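Local coordinates for cryptochrome DASH, chloroplastic/mitochondrial (Arabidopsis thaliana, PDB 2J4D), which binds FAD and a methenyltetrahydrofolate light antenna, repairs cyclobutane pyrimidine dimers in single-stranded DNA and may also act as a blue-light photoreceptor, at residues Phe466-Gln469 and Gln470-Arg473; Arg247-Gly251 and Glu252-Val256; Arg313-Asn316 and Asn317-Trp321. All blocks are in the same frame, centred on the assembly; numbering follows the deposited sequence.

Contact 1. Residues Phe466-Gln469 and Gln470-Arg473; sequences FWLQ and QLRR
R472 reaches back over the C-terminal end of helix 462-467 to F466, in a helix-to-3-10 turn of the FAD-binding domain of this member of the class-1 DNA photolyase family. Its side chain runs extended from CG to NE and brings NH2 to 2.9 Å from F466 O; the oxygen lies near the guanidinium plane, and the N-H...O angle is 150°. CB of Q469 lies over one guanidinium face, 3.7 Å from R472 NE. A465 O, one residue earlier, accepts a hydrogen bond from R472 NE, so two carbonyls at the helix end hold the guanidinium, whose charge probably suits their partial negative charge. R244 also donates to F466 O.

The turn itself is closed by L471 N, 2.8 Å from L468 O. The two leucines lie side by side, each with CG anti to its carbonyl carbon (chi1 -52° for L468, -53° for L471), and L471 CD1 packs 3.9 Å from L468 CB. With an alanine in place of L471 the backbone bond could remain, but L468 CB and CD1 would probably lose the packing of L471 CD1, opening a gap beside them. A water accepts from R473 N and donates to Q469 O at 2.8 Å.

Contact 2. Residues Arg247-Gly251 and Glu252-Val256; sequences RFVGG and ESAGV
The backbone leaves strand 245-248 through V249 and G250 and turns into helix 252-265 at G251, the N-cap residue, whose O accepts from G255 N at 2.9 Å (N-H...O 149°) in the first i to i+4 bond of the helix. G251 has a positive phi (110°), and at its backbone angles a CB would be jammed against the carbonyl oxygen of G250 and also lie tight against E252 N, so the lack of a side chain lets the chain make this bend.

A254, in the first helical turn, points its methyl back at the loop. Its CB lies 3.2 Å from V249 O and 3.8 Å from V249 CG1, the methyl that V249 sets anti to its own backbone N (chi1 -177°). The contact between methyl and carbonyl is close, and V249 O also receives a weak hydrogen bond from W291 NE1. A water joins G250 and A254: it donates to G250 O at 2.8 Å and accepts from A254 N at 2.9 Å, so a water gives this early helical amide an acceptor.

The polar side chains turn to other elements. E252, extended beyond CG, takes the backbone amides of V52 and L53 on its two carboxylate oxygens, and S253 OG bonds to D104 of helix 92-111. R247 NH1 forms a salt bridge with E100 OE1 of that helix and donates to F248 O at 3.0 Å. Together these features make a buried strand-to-helix connection with a glycine N-cap, in which G255 lies about 11 Å from the bound FAD.

Contact 3. Residues Arg313-Asn316 and Asn317-Trp321; sequences RVAN and NSTYW
N316 and T319 meet in a local contact at the N-terminus of helix 317-339, where the short loop after helix 299-312 turns into it. N316 OD1 lies 2.9 Å from T319 N in a straight bond (N-H...O 161°), the donor almost in line with the side-chain C=O. The same oxygen accepts a weak, more bent bond from S318 N at 2.7 Å. OD1 can face these amides because chi1 of N316 (63°) sets CG between the backbone N and the carbonyl carbon, folding the amide back over the start of the helix. The return bond runs from N316 N to T319 OG1 at 3.0 Å.

This exchange is a capping box, with N316 as the N-cap: each residue's side chain accepts from the backbone N-H of the other. It gives two amides of the first turn an acceptor that no preceding turn could supply. Y320 N then bonds to N316 O at 3.3 Å, beginning the main-chain pattern of the helix. Both box side chains have second partners, since N316 ND2 donates to K270 O and T319 OG1 bonds to E310 OE2 of helix 299-312. S318 OG accepts from K273 N, close to Y272 of the FAD pocket. On its other branch, T319 places CG2 3.3 Å from V314 O, a buried carbonyl that has no hydrogen-bonding partner in the model.

Contact 2 is fully buried near the middle of the chain, whereas contacts 1 and 3 are partly buried and lie farther out. None touches another: the nearest atoms of contacts 1 and 2 are about 8 Å apart, and contact 3 is more distant from both. Each lies at a helix end. Contacts 2 and 3 begin helices 252-265 and 317-339, the one through a glycine and a bridging water, the other through reciprocal side-chain caps; contact 1 closes helix 462-467 with an arginine on its carbonyls. R244, which meets contact 1, lies just before strand 245-248, the strand that leads into contact 2.

Contact 1. Residues Phe466-Gln469 and Gln470-Arg473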
# COMPACT_ATOMS: atom_id res chain seq x y z
N PHE A 466 -9.27 21.19 -12.20
CA PHE A 466 -8.56 21.38 -10.95
C PHE A 466 -7.06 21.16 -11.16
O PHE A 466 -6.24 21.93 -10.66
CB PHE A 466 -9.08 20.41 -9.87
CG PHE A 466 -8.28 20.44 -8.60
CD1 PHE A 466 -7.22 19.56 -8.41
CD2 PHE A 466 -8.56 21.38 -7.61
CE1 PHE A 466 -6.44 19.61 -7.26
CE2 PHE A 466 -7.78 21.45 -6.45
CZ PHE A 466 -6.72 20.56 -6.27
N TRP A 467 -6.72 20.12 -11.91
CA TRP A 467 -5.32 19.79 -12.16
C TRP A 467 -4.66 20.54 -13.30
O TRP A 467 -3.45 20.76 -13.30
CB TRP A 467 -5.16 18.28 -12.37
CG TRP A 467 -5.27 17.52 -11.09
CD1 TRP A 467 -6.32 16.74 -10.67
CD2 TRP A 467 -4.34 17.56 -10.00
NE1 TRP A 467 -6.10 16.30 -9.38
CE2 TRP A 467 -4.90 16.79 -8.95
CE3 TRP A 467 -3.10 18.18 -9.81
CZ2 TRP A 467 -4.25 16.63 -7.72
CZ3 TRP A 467 -2.45 18.01 -8.58
CH2 TRP A 467 -3.03 17.24 -7.56
N LEU A 468 -5.46 20.92 -14.29
CA LEU A 468 -4.95 21.64 -15.45
C LEU A 468 -5.66 22.99 -15.46
O LEU A 468 -6.56 23.23 -16.26
CB LEU A 468 -5.25 20.84 -16.72
CG LEU A 468 -4.79 19.37 -16.65
CD1 LEU A 468 -5.27 18.60 -17.87
CD2 LEU A 468 -3.28 19.31 -16.55
N GLN A 469 -5.24 23.87 -14.55
CA GLN A 469 -5.83 25.19 -14.39
C GLN A 469 -6.11 26.00 -15.66
O GLN A 469 -6.99 26.85 -15.66
CB GLN A 469 -5.00 26.04 -13.42
CG GLN A 469 -3.49 25.85 -13.55
CD GLN A 469 -3.03 24.55 -12.93
OE1 GLN A 469 -2.37 23.73 -13.59
NE2 GLN A 469 -3.37 24.34 -11.66
N GLN A 470 -5.37 25.74 -16.74
CA GLN A 470 -5.61 26.48 -17.98
C GLN A 470 -6.94 26.10 -18.63
O GLN A 470 -7.30 26.65 -19.67
CB GLN A 470 -4.47 26.27 -18.99
CG GLN A 470 -4.38 24.88 -19.57
CD GLN A 470 -3.39 24.00 -18.83
OE1 GLN A 470 -3.44 23.89 -17.61
NE2 GLN A 470 -2.48 23.38 -19.57
N LEU A 471 -7.67 25.16 -18.02
CA LEU A 471 -8.96 24.73 -18.56
C LEU A 471 -10.12 25.26 -17.72
O LEU A 471 -11.28 25.16 -18.11
CB LEU A 471 -9.05 23.20 -18.60
CG LEU A 471 -7.95 22.40 -19.29
CD1 LEU A 471 -8.27 20.91 -19.17
CD2 LEU A 471 -7.83 22.81 -20.75
N ARG A 472 -9.80 25.81 -16.55
CA ARG A 472 -10.82 26.33 -15.63
C ARG A 472 -11.80 27.34 -16.21
O ARG A 472 -12.97 27.36 -15.84
CB ARG A 472 -10.14 26.94 -14.40
CG ARG A 472 -9.64 25.90 -13.42
CD ARG A 472 -8.81 26.50 -12.30
NE ARG A 472 -8.17 25.43 -11.54
CZ ARG A 472 -7.55 25.60 -10.38
NH1 ARG A 472 -7.48 26.80 -9.82
NH2 ARG A 472 -7.00 24.55 -9.77
N ARG A 473 -11.31 28.18 -17.11
CA ARG A 473 -12.15 29.21 -17.72
C ARG A 473 -13.13 28.66 -18.75
O ARG A 473 -14.21 29.21 -18.94
CB ARG A 473 -11.27 30.27 -18.37
CG ARG A 473 -10.53 29.77 -19.60
CD ARG A 473 -9.39 30.71 -19.93
NE ARG A 473 -8.82 30.45 -21.25
CZ ARG A 473 -9.50 30.58 -22.39
NH1 ARG A 473 -10.77 30.96 -22.37
NH2 ARG A 473 -8.90 30.34 -23.55
O HOH W 1 -8.46 28.89 -16.89

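Contact 2. Residues Arg247-Gly251 and Glu252-Val256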
# COMPACT_ATOMS: atom_id res chain seq x y z
N ARG A 247 -2.41 15.58 0.67
CA ARG A 247 -1.13 15.40 1.33
C ARG A 247 -1.37 14.31 2.39
O ARG A 247 -1.89 14.58 3.46
CB ARG A 247 -0.72 16.73 1.99
CG ARG A 247 0.70 16.80 2.54
CD ARG A 247 0.86 15.99 3.79
NE ARG A 247 1.92 16.51 4.66
CZ ARG A 247 2.77 15.74 5.33
NH1 ARG A 247 2.70 14.41 5.24
NH2 ARG A 247 3.69 16.29 6.11
N PHE A 248 -1.04 13.06 2.05
CA PHE A 248 -1.20 11.94 2.98
C PHE A 248 -0.16 12.03 4.08
O PHE A 248 0.99 12.37 3.81
CB PHE A 248 -1.05 10.61 2.24
CG PHE A 248 -2.26 10.23 1.42
CD1 PHE A 248 -3.22 9.38 1.94
CD2 PHE A 248 -2.42 10.73 0.13
CE1 PHE A 248 -4.34 9.01 1.18
CE2 PHE A 248 -3.53 10.37 -0.63
CZ PHE A 248 -4.49 9.51 -0.11
N VAL A 249 -0.56 11.71 5.30
CA VAL A 249 0.31 11.77 6.47
C VAL A 249 0.71 10.37 6.92
O VAL A 249 -0.14 9.58 7.31
CB VAL A 249 -0.43 12.50 7.62
CG1 VAL A 249 0.47 12.65 8.84
CG2 VAL A 249 -0.91 13.86 7.12
N GLY A 250 2.00 10.06 6.88
CA GLY A 250 2.46 8.73 7.25
C GLY A 250 2.25 8.34 8.70
O GLY A 250 2.12 9.20 9.59
N GLY A 251 2.20 7.04 8.94
CA GLY A 251 2.06 6.53 10.30
C GLY A 251 0.75 5.89 10.72
O GLY A 251 -0.32 6.21 10.22
N GLU A 252 0.87 4.97 11.67
CA GLU A 252 -0.29 4.28 12.23
C GLU A 252 -1.26 5.28 12.88
O GLU A 252 -2.47 5.17 12.72
CB GLU A 252 0.18 3.26 13.27
CG GLU A 252 -0.92 2.71 14.17
CD GLU A 252 -0.45 1.53 15.03
OE1 GLU A 252 0.74 1.52 15.43
OE2 GLU A 252 -1.26 0.63 15.31
N SER A 253 -0.73 6.26 13.61
CA SER A 253 -1.60 7.25 14.26
C SER A 253 -2.48 7.94 13.23
O SER A 253 -3.70 8.03 13.41
CB SER A 253 -0.77 8.28 15.01
OG SER A 253 -0.01 7.66 16.02
N ALA A 254 -1.87 8.44 12.16
CA ALA A 254 -2.62 9.11 11.12
C ALA A 254 -3.55 8.13 10.42
O ALA A 254 -4.67 8.47 10.03
CB ALA A 254 -1.66 9.75 10.11
N GLY A 255 -3.09 6.89 10.26
CA GLY A 255 -3.92 5.89 9.61
C GLY A 255 -5.21 5.59 10.35
O GLY A 255 -6.28 5.58 9.75
N VAL A 256 -5.13 5.31 11.65
CA VAL A 256 -6.36 5.03 12.37
C VAL A 256 -7.18 6.32 12.44
O VAL A 256 -8.40 6.28 12.57
CB VAL A 256 -6.09 4.46 13.79
CG1 VAL A 256 -5.23 3.20 13.68
CG2 VAL A 256 -5.43 5.50 14.66
O HOH W 2 0.96 9.12 12.19

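Contact 3. Residues Arg313-Asn316 and Asn317-Trp321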
# COMPACT_ATOMS: atom_id res chain seq x y z
N ARG A 313 -24.71 2.40 13.40
CA ARG A 313 -25.31 3.35 12.48
C ARG A 313 -26.12 2.71 11.37
O ARG A 313 -27.35 2.70 11.44
CB ARG A 313 -24.23 4.28 11.91
CG ARG A 313 -23.56 5.12 12.99
CD ARG A 313 -22.57 6.13 12.42
NE ARG A 313 -22.03 7.00 13.46
CZ ARG A 313 -21.18 8.00 13.22
NH1 ARG A 313 -20.78 8.26 11.98
NH2 ARG A 313 -20.72 8.74 14.22
N VAL A 314 -25.46 2.19 10.35
CA VAL A 314 -26.19 1.57 9.26
C VAL A 314 -25.43 0.46 8.56
O VAL A 314 -24.20 0.49 8.45
CB VAL A 314 -26.63 2.63 8.22
CG1 VAL A 314 -25.49 3.56 7.91
CG2 VAL A 314 -27.11 1.95 6.95
N ALA A 315 -26.17 -0.53 8.10
CA ALA A 315 -25.61 -1.64 7.36
C ALA A 315 -26.29 -1.61 6.00
O ALA A 315 -27.52 -1.70 5.91
CB ALA A 315 -25.89 -2.95 8.07
N ASN A 316 -25.52 -1.46 4.93
CA ASN A 316 -26.10 -1.43 3.59
C ASN A 316 -25.08 -1.89 2.56
O ASN A 316 -24.09 -2.52 2.90
CB ASN A 316 -26.61 -0.02 3.24
CG ASN A 316 -25.50 1.03 3.20
OD1 ASN A 316 -24.32 0.70 3.08
ND2 ASN A 316 -25.89 2.29 3.28
N ASN A 317 -25.34 -1.57 1.29
CA ASN A 317 -24.43 -1.98 0.22
C ASN A 317 -23.08 -1.29 0.23
O ASN A 317 -22.09 -1.84 -0.27
CB ASN A 317 -25.11 -1.79 -1.13
CG ASN A 317 -25.58 -3.10 -1.71
OD1 ASN A 317 -24.78 -3.89 -2.23
ND2 ASN A 317 -26.89 -3.35 -1.62
N SER A 318 -23.03 -0.08 0.78
CA SER A 318 -21.78 0.66 0.84
C SER A 318 -20.91 0.14 1.97
O SER A 318 -19.69 0.02 1.81
CB SER A 318 -22.05 2.15 1.05
OG SER A 318 -22.51 2.74 -0.16
N THR A 319 -21.51 -0.16 3.12
CA THR A 319 -20.71 -0.66 4.23
C THR A 319 -20.10 -1.99 3.83
O THR A 319 -18.97 -2.29 4.21
CB THR A 319 -21.54 -0.81 5.54
OG1 THR A 319 -22.58 -1.79 5.36
CG2 THR A 319 -22.16 0.52 5.92
N TYR A 320 -20.83 -2.78 3.05
CA TYR A 320 -20.31 -4.06 2.60
C TYR A 320 -19.26 -3.88 1.50
O TYR A 320 -18.26 -4.62 1.46
CB TYR A 320 -21.44 -4.94 2.05
CG TYR A 320 -20.92 -6.10 1.22
CD1 TYR A 320 -20.28 -7.19 1.82
CD2 TYR A 320 -20.98 -6.06 -0.17
CE1 TYR A 320 -19.71 -8.20 1.05
CE2 TYR A 320 -20.41 -7.07 -0.95
CZ TYR A 320 -19.78 -8.14 -0.33
OH TYR A 320 -19.20 -9.12 -1.10
N TRP A 321 -19.47 -2.92 0.61
CA TRP A 321 -18.55 -2.73 -0.49
C TRP A 321 -17.12 -2.44 -0.09
O TRP A 321 -16.20 -2.79 -0.82
CB TRP A 321 -19.06 -1.65 -1.45
CG TRP A 321 -18.74 -1.99 -2.88
CD1 TRP A 321 -17.77 -1.44 -3.66
CD2 TRP A 321 -19.35 -3.03 -3.66
NE1 TRP A 321 -17.74 -2.06 -4.88
CE2 TRP A 321 -18.70 -3.04 -4.91
CE3 TRP A 321 -20.38 -3.95 -3.42
CZ2 TRP A 321 -19.04 -3.94 -5.93
CZ3 TRP A 321 -20.73 -4.85 -4.43
CH2 TRP A 321 -20.06 -4.83 -5.67